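PDB 3A79: toll-like receptor 6, Variable lymphocyte receptor B from Mus musculus, which probably senses microbial diacylated lipopeptides together with TLR2, its ectodomain here fused to a hagfish variable lymphocyte receptor fragment. Local coordinates for residues M402-L408 / S429-N434. Numbering follows the deposited sequence.
Sequences MSSLETL and SILVLN. With NAG (2-acetamido-2-deoxy-beta-D-glucopyranose), chain I.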
loop_
_atom_site.group_PDB
_atom_site.type_symbol
_atom_site.label_atom_id
_atom_site.label_comp_id
_atom_site.label_asym_id
_atom_site.label_seq_id
_atom_site.Cartn_x
_atom_site.Cartn_y
_atom_site.Cartn_z
ATOM N N MET B 402 -10.414 -19.126 -13.010
ATOM C CA MET B 402 -11.380 -19.004 -11.935
ATOM C C MET B 402 -12.751 -19.137 -12.543
ATOM O O MET B 402 -13.619 -18.297 -12.351
ATOM C CB MET B 402 -11.239 -17.649 -11.245
ATOM C CG MET B 402 -9.934 -17.491 -10.496
ATOM S SD MET B 402 -10.061 -16.255 -9.203
ATOM C CE MET B 402 -8.587 -16.589 -8.233
ATOM N N SER B 403 -12.921 -20.228 -13.272
ATOM C CA SER B 403 -14.082 -20.485 -14.118
ATOM C C SER B 403 -15.482 -20.118 -13.594
ATOM O O SER B 403 -16.451 -20.196 -14.347
ATOM C CB SER B 403 -14.052 -21.949 -14.534
ATOM O OG SER B 403 -12.707 -22.383 -14.641
ATOM N N SER B 404 -15.608 -19.717 -12.332
ATOM C CA SER B 404 -16.929 -19.384 -11.798
ATOM C C SER B 404 -17.028 -17.955 -11.284
ATOM O O SER B 404 -18.088 -17.534 -10.817
ATOM C CB SER B 404 -17.326 -20.352 -10.681
ATOM O OG SER B 404 -17.474 -21.669 -11.162
ATOM N N LEU B 405 -15.927 -17.213 -11.367
ATOM C CA LEU B 405 -15.881 -15.851 -10.844
ATOM C C LEU B 405 -16.904 -14.966 -11.529
ATOM O O LEU B 405 -16.922 -14.871 -12.754
ATOM C CB LEU B 405 -14.494 -15.244 -11.026
ATOM C CG LEU B 405 -14.221 -14.119 -10.037
ATOM C CD1 LEU B 405 -14.327 -14.668 -8.632
ATOM C CD2 LEU B 405 -12.863 -13.458 -10.252
ATOM N N GLU B 406 -17.755 -14.328 -10.734
ATOM C CA GLU B 406 -18.711 -13.355 -11.246
ATOM C C GLU B 406 -18.478 -12.001 -10.600
ATOM O O GLU B 406 -18.660 -10.968 -11.230
ATOM C CB GLU B 406 -20.150 -13.798 -10.984
ATOM C CG GLU B 406 -20.556 -15.079 -11.690
ATOM C CD GLU B 406 -22.060 -15.243 -11.756
ATOM O OE1 GLU B 406 -22.526 -16.235 -12.358
ATOM O OE2 GLU B 406 -22.776 -14.369 -11.214
ATOM N N THR B 407 -18.073 -12.009 -9.339
ATOM C CA THR B 407 -17.848 -10.768 -8.621
ATOM C C THR B 407 -16.424 -10.666 -8.106
ATOM O O THR B 407 -15.968 -11.523 -7.360
ATOM C CB THR B 407 -18.770 -10.628 -7.408
ATOM O OG1 THR B 407 -20.131 -10.486 -7.839
ATOM C CG2 THR B 407 -18.346 -9.406 -6.587
ATOM N N LEU B 408 -15.734 -9.605 -8.498
ATOM C CA LEU B 408 -14.383 -9.369 -8.034
ATOM C C LEU B 408 -14.329 -7.964 -7.491
ATOM O O LEU B 408 -14.497 -7.010 -8.237
ATOM C CB LEU B 408 -13.386 -9.536 -9.187
ATOM C CG LEU B 408 -11.876 -9.647 -8.903
ATOM C CD1 LEU B 408 -11.072 -8.525 -9.536
ATOM C CD2 LEU B 408 -11.580 -9.758 -7.427
ATOM N N SER B 429 -15.872 -14.561 -17.405
ATOM C CA SER B 429 -17.133 -14.735 -16.698
ATOM C C SER B 429 -17.482 -13.620 -15.711
ATOM O O SER B 429 -18.588 -13.606 -15.163
ATOM C CB SER B 429 -17.139 -16.093 -15.981
ATOM O OG SER B 429 -16.004 -16.243 -15.134
ATOM N N ILE B 430 -16.552 -12.698 -15.474
ATOM C CA ILE B 430 -16.791 -11.619 -14.511
ATOM C C ILE B 430 -17.974 -10.744 -14.928
ATOM O O ILE B 430 -18.073 -10.333 -16.085
ATOM C CB ILE B 430 -15.562 -10.702 -14.342
ATOM C CG1 ILE B 430 -14.255 -11.500 -14.401
ATOM C CG2 ILE B 430 -15.677 -9.912 -13.053
ATOM C CD1 ILE B 430 -14.197 -12.657 -13.445
ATOM N N LEU B 431 -18.871 -10.460 -13.989
ATOM C CA LEU B 431 -20.024 -9.611 -14.283
ATOM C C LEU B 431 -19.962 -8.336 -13.464
ATOM O O LEU B 431 -20.358 -7.269 -13.926
ATOM C CB LEU B 431 -21.349 -10.332 -14.002
ATOM C CG LEU B 431 -21.605 -11.720 -14.599
ATOM C CD1 LEU B 431 -23.024 -12.168 -14.284
ATOM C CD2 LEU B 431 -21.347 -11.741 -16.102
ATOM N N VAL B 432 -19.467 -8.448 -12.241
ATOM C CA VAL B 432 -19.325 -7.290 -11.374
ATOM C C VAL B 432 -17.872 -7.107 -10.961
ATOM O O VAL B 432 -17.245 -8.005 -10.415
ATOM C CB VAL B 432 -20.197 -7.425 -10.126
ATOM C CG1 VAL B 432 -20.195 -6.118 -9.344
ATOM C CG2 VAL B 432 -21.611 -7.847 -10.526
ATOM N N LEU B 433 -17.335 -5.934 -11.233
ATOM C CA LEU B 433 -15.923 -5.692 -11.009
ATOM C C LEU B 433 -15.714 -4.332 -10.351
ATOM O O LEU B 433 -15.712 -3.299 -11.030
ATOM C CB LEU B 433 -15.170 -5.764 -12.342
ATOM C CG LEU B 433 -13.663 -5.527 -12.298
ATOM C CD1 LEU B 433 -13.055 -6.485 -11.309
ATOM C CD2 LEU B 433 -13.035 -5.695 -13.674
ATOM N N ASN B 434 -15.557 -4.330 -9.027
ATOM C CA ASN B 434 -15.266 -3.092 -8.318
ATOM C C ASN B 434 -13.773 -2.773 -8.373
ATOM O O ASN B 434 -12.952 -3.487 -7.786
ATOM C CB ASN B 434 -15.785 -3.114 -6.875
ATOM C CG ASN B 434 -15.873 -1.716 -6.278
ATOM O OD1 ASN B 434 -14.858 -1.046 -6.090
ATOM N ND2 ASN B 434 -17.094 -1.248 -6.032
HETATM C C1 NAG I . -17.532 -1.460 -4.672
HETATM C C2 NAG I . -19.013 -1.078 -4.592
HETATM C C3 NAG I . -19.350 0.212 -3.848
HETATM C C4 NAG I . -18.368 0.613 -2.750
HETATM C C5 NAG I . -16.903 0.271 -3.024
HETATM C C6 NAG I . -16.157 0.288 -1.683
HETATM C C7 NAG I . -20.732 -1.370 -6.292
HETATM C C8 NAG I . -21.486 -0.489 -7.252
HETATM N N2 NAG I . -19.515 -0.963 -5.950
HETATM O O3 NAG I . -20.639 0.048 -3.282
HETATM O O4 NAG I . -18.467 2.018 -2.584
HETATM O O5 NAG I . -16.683 -0.992 -3.634
HETATM O O6 NAG I . -14.755 0.360 -1.843
HETATM O O7 NAG I . -21.226 -2.406 -5.848
#
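In the leucine-rich repeat solenoid of the Toll-like receptor 6 part of the fusion, parallel strands 407-409 and 432-434 pair Thr407 with Val432 and Leu408 with Leu433. The strands lie on the concave side of the horseshoe, between strands 381-383 and 454-456. Val432 N meets Glu406 O almost head-on, at 2.8 Å. Leu431 N comes in on an in-plane lone pair of the same oxygen, so two N-H groups grip Glu406 O where the strands begin. Leu408 N then bonds Val432 O, and Asn434 N bonds Leu408 O at 3.0 Å, less straight at 138°. Ahead of the strands, Ser429 OG donates to Leu405 O at 2.9 Å, using an in-plane lone pair. With chi1 at 54°, Ser429 tucks OG between its own N and C, and from there it reaches Leu405 O.

The leucine face turns into the repeat core. Leu408 and Leu433 lie side by side; chi1 near 180° in both sends the two chains the same way, and their CD1 methyls meet. Leu405 and Ile430 cross obliquely; Ile430 CD1 lies against CB, CG and CD2 of Leu405, 3.6 Å from CD2. On the other face Thr407 OG1 rests beside Val432 CB at 3.8 Å. The extended Glu406 side chain runs alongside Leu431, with OE2 near Leu431 CD1.

Asn434 carries an N-linked glycan. Ser411 OG hydrogen-bonds the sugar, and Asn434 OD1 is hydrogen-bonded to Ser436 OG. The glycosidic link itself joins Asn434 ND2 to NAG C1 at 1.4 Å.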